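Serine proteinase inhibitor 1 (Myxoma virus, PDB 6BJ5) inhibits serine proteases as a serpin of the poxvirus subfamily and is important for the virulence of myxoma virus. Local coordinates at the interface of chains A and B. Sequence-based numbering; all coordinates share one arbitrary frame. Chains: chain A, Serine proteinase inhibitor 1; chain B, Serine proteinase inhibitor 1.

Chain B appears to be the C-terminal piece of the same serpin as chain A, so these contacts lie inside one fold. Contacts 3 and 4 have C-alpha centres about 10 Å apart and share B:Leu19. Contact 1 is about 12 Å from contact 4 and about 14 Å from contact 3. Strand 16-22 of chain B serves all three, strand 27-34 contacts 1 and 3, and chain A strand 210-217 contacts 1 and 4. Contact 2, just before strand 16-22, lies about 18 Å from contact 4, 20 Å from contact 3 and 29 Å from contact 1. Together the contacts would hold the C-terminal piece after cleavage.

Contact 1: the interface of chains A and B. Residues chain A 68, 71-72, 209-210; chain B 22-24, 29.
B:His22 meets A:Asp68 across the contact. This is the turn end of the chain B hairpin, where strand 16-22 borders chain A strand 210-217 in serpin sheet B. NE2 of the B:His22 imidazole donates a hydrogen bond to the carboxylate oxygen OD2 of A:Asp68, 3.1 Å away. The bond is nearly straight, 170° at the hydrogen. OD2 lies in the plane of the imidazole ring but receives the bond on its anti side, somewhat out of the carboxylate plane. The two flat groups stand 83° apart. The carboxylate could favour a protonated imidazole. The edge of the same ring, at CD2, faces the methyl CB of A:Ala71, 3.8 Å off. It also meets A:Phe72 CE2 at that ring's edge. The A:Phe72 ring turns a face to B:Leu29, whose methyl CD2 sits over its centre, 3.9 Å from the centroid. The other branch, CD1, is 3.8 Å from CD2 of the A:Phe72 ring. A:Asp68 O lies by the opposite face. The B:His22 ring extends away from its own backbone N (chi1 -176°), which carries NE2 across to chain A. A:Thr210 forms an antiparallel bridge with B:His22 and so helps to set its backbone. Further out, CD of the B:Pro24 ring rests on A:Gln209 CB at 3.6 Å.

Contact 2: the interface of chains A and B. Residues chain A 167-170; chain B 13-15.
A:Phe168 lays one face of its ring against the backbone of B:Asn13 and B:Lys14. The B:Asn13 carbonyl carbon and the B:Lys14 backbone nitrogen both lie above that face, offset toward the rim. Ring atom CD1 is 3.8 Å from B:Asn13 CA. At the far end of the ring, CZ is 3.9 Å from B:Lys14 CA and also 3.9 Å from B:Pro15 CA. The ring thus follows the chain B segment through three residues. With CG opposite the backbone N of A:Phe168 (chi1 -170°), the ring reaches out from strand 164-170 to this backbone. Its neighbour A:Tyr169 takes part through both main chain and ring. The amide N of A:Tyr169 donates a hydrogen bond to the B:Asn13 carbonyl O at 2.9 Å. Outside this bond, ND2 of the B:Asn13 side-chain amide comes within 3.8 Å of A:Tyr169 CE2. Amide and phenol ring are 78° apart, so they do not stack. At the rim, B:Pro15 CD lies 3.4 Å from A:Tyr169 O, and B:Asn13 CB faces A:Pro167 O. The site probably fixes the course of chain B between its strands 8-11 and 16-22, against a strand of the serpin body.

Contact 3: the interface of chains A and B. Residues chain A 20, 23, 37, 227; chain B 17, 19, 28, 31.
A beta hairpin near the C-terminus of the serpin, strands 16-22 and 27-34 of chain B, here packs against the N-terminal helices of chain A. B:Met31 is at the centre of this hydrophobic core. Its terminal methyl CE sits over one face of the A:Phe23 ring, offset toward the rim, and is 3.7 Å from the centroid. SD follows alongside, 3.7 Å from A:Phe23 CB. The B:Met31 chain runs extended through chi2 and then bends at chi3 (76°), which brings CE over the ring. The same methyl touches A:Leu227 CD1 at 3.6 Å, so it is held between an aromatic face and a leucine branch. A:Leu20 crosses B:Met31 at about a right angle and puts CD1 3.9 Å from SD. Nearer the hairpin turn, CG of the A:Pro37 ring, at the start of helix 37-49, meets B:Val28 CG1 at 3.5 Å. At the other end, B:Met17 and A:Phe23 slide past each other in opposite directions, with CE of the methionine 4.0 Å from CE2 of the ring. B:Leu19 CD2 reaches A:Leu227 CD1 at 3.9 Å. The site joins the hairpin to helices 18-21, 23-26 and 37-49, and so helps to bind the C-terminal piece into the serpin core.

Contact 4: the interface of chains A and B. Residues chain A 205, 212-213, 251, 299, 306; chain B 18-20.
Strand 16-22 of chain B pairs antiparallel with strand 210-217 of chain A, in sheet B of the serpin fold. A:Leu213 N donates to B:Leu19 O at 2.8 Å, and B:Leu19 N donates back to A:Leu213 O at 3.0 Å. The side chains of B:Phe18 and B:Ile20 turn to strands 251-258, 293-302 and 305-314 of chain A, which belong to sheet A; the last is the inserted reactive-centre loop strand. CZ of A:Phe251 lies over one face of the B:Phe18 ring, offset toward the rim, and A:Phe251 CE1 is 3.6 Å from B:Phe18 CE2. A:Ile299 CD1 lies at the edge of the same ring, in its plane, 3.5 Å from B:Phe18 CE1. B:Phe18 holds CG between its backbone N and carbonyl carbon (chi1 66°), which directs the ring to these two residues. A:Met212 bends at chi3 (-77°), bringing its methyl CE against both B:Phe18 CD1, at 3.6 Å, and B:Ile20 CG1. B:Ile20 and A:Thr306 meet tip to tip, CD1 to CG2, at 3.7 Å. The A:Tyr205 hydroxyl OH also packs on B:Ile20 CD1. That hydroxyl is hydrogen bonded to A:Thr306 OG1 at 3.0 Å, which ties the tyrosine to the inserted strand.

Contact 1: the interface of chains A and B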
# COMPACT_ATOMS: atom_id res chain seq x y z
N ASP A 68 -5.75 -13.76 3.67
CA ASP A 68 -4.98 -14.99 3.71
C ASP A 68 -3.96 -14.78 4.82
O ASP A 68 -3.13 -13.89 4.71
CB ASP A 68 -4.31 -15.28 2.37
CG ASP A 68 -3.47 -16.55 2.37
OD1 ASP A 68 -3.09 -17.05 3.46
OD2 ASP A 68 -3.18 -17.06 1.27
N ALA A 71 0.09 -15.51 4.04
CA ALA A 71 0.71 -14.64 3.07
C ALA A 71 0.90 -13.22 3.60
O ALA A 71 1.90 -12.57 3.28
CB ALA A 71 -0.13 -14.64 1.80
N PHE A 72 -0.04 -12.73 4.42
CA PHE A 72 0.05 -11.39 4.99
C PHE A 72 -0.95 -11.26 6.13
O PHE A 72 -2.06 -11.79 6.06
CB PHE A 72 -0.22 -10.32 3.93
CG PHE A 72 -1.60 -10.39 3.34
CD1 PHE A 72 -2.60 -9.54 3.79
CD2 PHE A 72 -1.88 -11.28 2.30
CE1 PHE A 72 -3.88 -9.59 3.23
CE2 PHE A 72 -3.14 -11.34 1.74
CZ PHE A 72 -4.15 -10.49 2.20
N GLN A 209 2.55 -17.78 -2.85
CA GLN A 209 1.30 -17.09 -3.14
C GLN A 209 1.49 -15.59 -3.30
O GLN A 209 0.66 -14.93 -3.94
CB GLN A 209 0.27 -17.22 -2.02
CG GLN A 209 -0.31 -18.55 -1.74
CD GLN A 209 0.67 -19.34 -0.95
OE1 GLN A 209 1.46 -18.76 -0.21
NE2 GLN A 209 0.62 -20.66 -1.06
N THR A 210 2.54 -15.06 -2.71
CA THR A 210 2.89 -13.67 -2.90
C THR A 210 4.15 -13.60 -3.75
O THR A 210 5.00 -14.50 -3.73
CB THR A 210 3.07 -12.99 -1.53
OG1 THR A 210 3.97 -13.75 -0.71
CG2 THR A 210 1.76 -12.95 -0.80
N HIS B 22 -0.79 -10.77 -4.39
CA HIS B 22 -1.20 -12.09 -3.90
C HIS B 22 -1.62 -12.92 -5.11
O HIS B 22 -2.56 -12.54 -5.82
CB HIS B 22 -2.34 -11.91 -2.90
CG HIS B 22 -2.82 -13.16 -2.24
ND1 HIS B 22 -4.00 -13.78 -2.58
CD2 HIS B 22 -2.32 -13.86 -1.19
CE1 HIS B 22 -4.18 -14.84 -1.80
NE2 HIS B 22 -3.17 -14.90 -0.95
N LYS B 23 -0.90 -14.03 -5.36
CA LYS B 23 -1.12 -14.76 -6.62
C LYS B 23 -2.50 -15.39 -6.72
O LYS B 23 -3.20 -15.14 -7.72
CB LYS B 23 0.00 -15.79 -6.84
CG LYS B 23 1.36 -15.23 -7.27
CD LYS B 23 2.46 -16.30 -7.28
CE LYS B 23 2.27 -17.35 -8.37
NZ LYS B 23 2.33 -16.82 -9.77
N PRO B 24 -2.99 -16.18 -5.74
CA PRO B 24 -4.32 -16.79 -5.88
C PRO B 24 -5.42 -15.82 -6.27
O PRO B 24 -6.25 -16.16 -7.12
CB PRO B 24 -4.57 -17.40 -4.49
CG PRO B 24 -3.23 -17.70 -3.97
CD PRO B 24 -2.33 -16.61 -4.48
N LEU B 29 -0.98 -6.02 -2.93
CA LEU B 29 -0.80 -5.74 -1.51
C LEU B 29 0.03 -4.48 -1.25
O LEU B 29 -0.34 -3.64 -0.43
CB LEU B 29 -0.15 -6.94 -0.85
CG LEU B 29 -0.99 -8.20 -1.01
CD1 LEU B 29 -0.22 -9.40 -0.53
CD2 LEU B 29 -2.28 -8.02 -0.22

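Contact 2: the interface of chains A and B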
# COMPACT_ATOMS: atom_id res chain seq x y z
N PRO A 167 26.38 2.07 -9.75
CA PRO A 167 25.67 3.34 -10.03
C PRO A 167 24.18 3.14 -10.35
O PRO A 167 23.75 2.10 -10.87
CB PRO A 167 26.43 3.90 -11.25
CG PRO A 167 27.04 2.72 -11.90
CD PRO A 167 27.38 1.75 -10.78
N PHE A 168 23.40 4.19 -10.06
CA PHE A 168 21.96 4.26 -10.32
C PHE A 168 21.69 5.60 -10.99
O PHE A 168 21.93 6.65 -10.37
CB PHE A 168 21.16 4.14 -9.01
CG PHE A 168 19.67 3.97 -9.19
CD1 PHE A 168 19.10 2.70 -9.19
CD2 PHE A 168 18.83 5.08 -9.29
CE1 PHE A 168 17.73 2.54 -9.32
CE2 PHE A 168 17.46 4.93 -9.43
CZ PHE A 168 16.90 3.65 -9.45
N TYR A 169 21.15 5.58 -12.21
CA TYR A 169 21.05 6.79 -13.03
C TYR A 169 19.63 7.36 -12.98
O TYR A 169 18.69 6.79 -13.56
CB TYR A 169 21.49 6.50 -14.47
CG TYR A 169 22.87 5.86 -14.56
CD1 TYR A 169 24.03 6.61 -14.30
CD2 TYR A 169 23.01 4.53 -14.91
CE1 TYR A 169 25.29 6.02 -14.36
CE2 TYR A 169 24.26 3.93 -14.98
CZ TYR A 169 25.39 4.68 -14.71
OH TYR A 169 26.63 4.07 -14.80
N SER A 170 19.47 8.47 -12.27
CA SER A 170 18.21 9.20 -12.15
C SER A 170 18.31 10.52 -12.93
O SER A 170 18.70 11.56 -12.39
CB SER A 170 17.89 9.45 -10.68
OG SER A 170 16.92 10.46 -10.52
N ASN B 13 18.87 -0.37 -12.62
CA ASN B 13 19.79 0.71 -12.30
C ASN B 13 19.28 2.05 -12.80
O ASN B 13 20.07 2.98 -13.00
CB ASN B 13 21.18 0.44 -12.88
CG ASN B 13 21.19 0.47 -14.38
OD1 ASN B 13 20.14 0.42 -15.02
ND2 ASN B 13 22.37 0.65 -14.95
N LYS B 14 17.98 2.17 -12.98
CA LYS B 14 17.28 3.39 -13.33
C LYS B 14 15.93 3.34 -12.61
O LYS B 14 15.55 2.26 -12.12
CB LYS B 14 17.14 3.53 -14.85
CG LYS B 14 16.72 2.26 -15.59
CD LYS B 14 16.50 2.55 -17.09
CE LYS B 14 16.17 1.29 -17.91
NZ LYS B 14 17.29 0.31 -17.90
N PRO B 15 15.18 4.44 -12.52
CA PRO B 15 13.89 4.40 -11.82
C PRO B 15 13.01 3.26 -12.28
O PRO B 15 12.87 2.99 -13.48
CB PRO B 15 13.27 5.76 -12.14
CG PRO B 15 14.42 6.65 -12.30
CD PRO B 15 15.52 5.81 -12.94

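Contact 3: the interface of chains A and B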
# COMPACT_ATOMS: atom_id res chain seq x y z
N LEU A 20 -5.77 0.95 -6.36
CA LEU A 20 -4.66 0.93 -7.29
C LEU A 20 -4.55 2.22 -8.09
O LEU A 20 -3.45 2.69 -8.37
CB LEU A 20 -4.85 -0.25 -8.24
CG LEU A 20 -3.70 -0.55 -9.17
CD1 LEU A 20 -2.58 -1.08 -8.25
CD2 LEU A 20 -4.10 -1.58 -10.24
N PHE A 23 -2.42 5.34 -6.61
CA PHE A 23 -0.97 5.50 -6.66
C PHE A 23 -0.56 6.59 -7.62
O PHE A 23 0.37 7.34 -7.32
CB PHE A 23 -0.26 4.19 -7.01
CG PHE A 23 1.25 4.30 -6.94
CD1 PHE A 23 1.91 4.26 -5.71
CD2 PHE A 23 2.01 4.48 -8.08
CE1 PHE A 23 3.27 4.40 -5.63
CE2 PHE A 23 3.37 4.61 -8.01
CZ PHE A 23 4.00 4.57 -6.78
N PRO A 37 -2.20 -0.31 -1.92
CA PRO A 37 -3.58 -0.33 -2.42
C PRO A 37 -4.50 -1.22 -1.61
O PRO A 37 -5.66 -0.86 -1.40
CB PRO A 37 -3.42 -0.80 -3.87
CG PRO A 37 -2.08 -1.43 -3.92
CD PRO A 37 -1.24 -0.69 -2.97
N LEU A 227 -0.98 2.27 -15.26
CA LEU A 227 -1.11 1.08 -14.43
C LEU A 227 -2.57 0.83 -14.05
O LEU A 227 -3.22 1.69 -13.46
CB LEU A 227 -0.27 1.22 -13.16
CG LEU A 227 0.31 -0.01 -12.45
CD1 LEU A 227 -0.12 -0.07 -11.02
CD2 LEU A 227 0.05 -1.33 -13.18
N MET B 17 9.58 0.32 -10.93
CA MET B 17 8.36 0.12 -10.17
C MET B 17 8.31 -1.31 -9.66
O MET B 17 8.74 -2.24 -10.35
CB MET B 17 7.11 0.41 -11.04
CG MET B 17 5.80 0.08 -10.35
SD MET B 17 4.33 0.44 -11.33
CE MET B 17 4.19 2.20 -11.12
N LEU B 19 5.58 -4.15 -7.51
CA LEU B 19 4.23 -4.46 -7.09
C LEU B 19 4.34 -5.77 -6.33
O LEU B 19 4.89 -6.74 -6.86
CB LEU B 19 3.31 -4.63 -8.30
CG LEU B 19 3.26 -3.43 -9.24
CD1 LEU B 19 3.50 -3.92 -10.63
CD2 LEU B 19 1.91 -2.83 -9.18
N VAL B 28 -3.19 -6.63 -5.38
CA VAL B 28 -1.96 -5.87 -5.15
C VAL B 28 -1.91 -5.44 -3.68
O VAL B 28 -2.73 -4.63 -3.23
CB VAL B 28 -1.86 -4.66 -6.09
CG1 VAL B 28 -0.52 -3.90 -5.86
CG2 VAL B 28 -2.03 -5.14 -7.53
N MET B 31 2.90 -1.56 -3.37
CA MET B 31 3.48 -0.98 -4.56
C MET B 31 4.49 0.07 -4.16
O MET B 31 4.41 0.65 -3.07
CB MET B 31 2.49 -0.19 -5.38
CG MET B 31 1.40 -0.86 -6.09
SD MET B 31 0.64 0.63 -6.77
CE MET B 31 1.76 1.03 -8.11

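Contact 4: the interface of chains A and B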
# COMPACT_ATOMS: atom_id res chain seq x y z
N TYR A 205 8.12 -15.14 -3.70
CA TYR A 205 8.52 -15.30 -2.31
C TYR A 205 8.40 -16.77 -1.94
O TYR A 205 7.86 -17.57 -2.69
CB TYR A 205 7.65 -14.45 -1.38
CG TYR A 205 7.88 -12.98 -1.55
CD1 TYR A 205 9.03 -12.37 -1.07
CD2 TYR A 205 6.95 -12.20 -2.24
CE1 TYR A 205 9.24 -11.04 -1.26
CE2 TYR A 205 7.15 -10.87 -2.43
CZ TYR A 205 8.30 -10.29 -1.95
OH TYR A 205 8.50 -8.95 -2.15
N MET A 212 6.85 -10.56 -6.14
CA MET A 212 7.17 -9.21 -6.55
C MET A 212 7.27 -9.14 -8.06
O MET A 212 8.01 -9.91 -8.68
CB MET A 212 8.44 -8.68 -5.89
CG MET A 212 8.80 -7.28 -6.36
SD MET A 212 10.19 -6.48 -5.53
CE MET A 212 9.41 -6.00 -3.99
N LEU A 213 6.50 -8.24 -8.64
CA LEU A 213 6.65 -7.88 -10.03
C LEU A 213 7.59 -6.69 -10.05
O LEU A 213 7.35 -5.69 -9.37
CB LEU A 213 5.29 -7.51 -10.65
CG LEU A 213 4.25 -8.64 -10.62
CD1 LEU A 213 2.95 -8.15 -11.20
CD2 LEU A 213 4.74 -9.88 -11.37
N PHE A 251 16.66 -1.93 -1.01
CA PHE A 251 16.04 -0.64 -0.73
C PHE A 251 15.18 -0.72 0.53
O PHE A 251 14.62 -1.77 0.88
CB PHE A 251 15.22 -0.12 -1.91
CG PHE A 251 14.09 -1.01 -2.33
CD1 PHE A 251 12.84 -0.90 -1.73
CD2 PHE A 251 14.26 -1.93 -3.36
CE1 PHE A 251 11.77 -1.71 -2.15
CE2 PHE A 251 13.20 -2.74 -3.77
CZ PHE A 251 11.95 -2.62 -3.15
N ILE A 299 8.58 -0.31 3.20
CA ILE A 299 8.94 -1.53 2.48
C ILE A 299 10.46 -1.66 2.56
O ILE A 299 11.19 -0.67 2.44
CB ILE A 299 8.45 -1.52 1.01
CG1 ILE A 299 6.92 -1.39 0.97
CG2 ILE A 299 8.79 -2.84 0.30
CD1 ILE A 299 6.32 -1.22 -0.39
N THR A 306 11.67 -9.72 1.72
CA THR A 306 11.02 -8.42 1.81
C THR A 306 10.21 -8.29 3.10
O THR A 306 9.50 -9.22 3.50
CB THR A 306 10.09 -8.20 0.61
OG1 THR A 306 10.87 -8.12 -0.59
CG2 THR A 306 9.24 -6.91 0.79
N PHE B 18 7.80 -1.50 -8.44
CA PHE B 18 7.55 -2.85 -7.97
C PHE B 18 6.12 -2.94 -7.43
O PHE B 18 5.54 -1.95 -6.97
CB PHE B 18 8.57 -3.29 -6.91
CG PHE B 18 8.48 -2.52 -5.64
CD1 PHE B 18 7.63 -2.92 -4.63
CD2 PHE B 18 9.22 -1.37 -5.47
CE1 PHE B 18 7.51 -2.19 -3.50
CE2 PHE B 18 9.11 -0.65 -4.33
CZ PHE B 18 8.25 -1.05 -3.34
N LEU B 19 5.58 -4.15 -7.51
CA LEU B 19 4.23 -4.46 -7.09
C LEU B 19 4.34 -5.77 -6.33
O LEU B 19 4.89 -6.74 -6.86
CB LEU B 19 3.31 -4.63 -8.30
CG LEU B 19 3.26 -3.43 -9.24
CD1 LEU B 19 3.50 -3.92 -10.63
CD2 LEU B 19 1.91 -2.83 -9.18
N ILE B 20 3.90 -5.78 -5.08
CA ILE B 20 3.82 -7.02 -4.32
C ILE B 20 2.36 -7.43 -4.32
O ILE B 20 1.51 -6.68 -3.82
CB ILE B 20 4.36 -6.84 -2.90
CG1 ILE B 20 5.86 -6.56 -2.94
CG2 ILE B 20 4.04 -8.08 -2.07
CD1 ILE B 20 6.46 -6.28 -1.59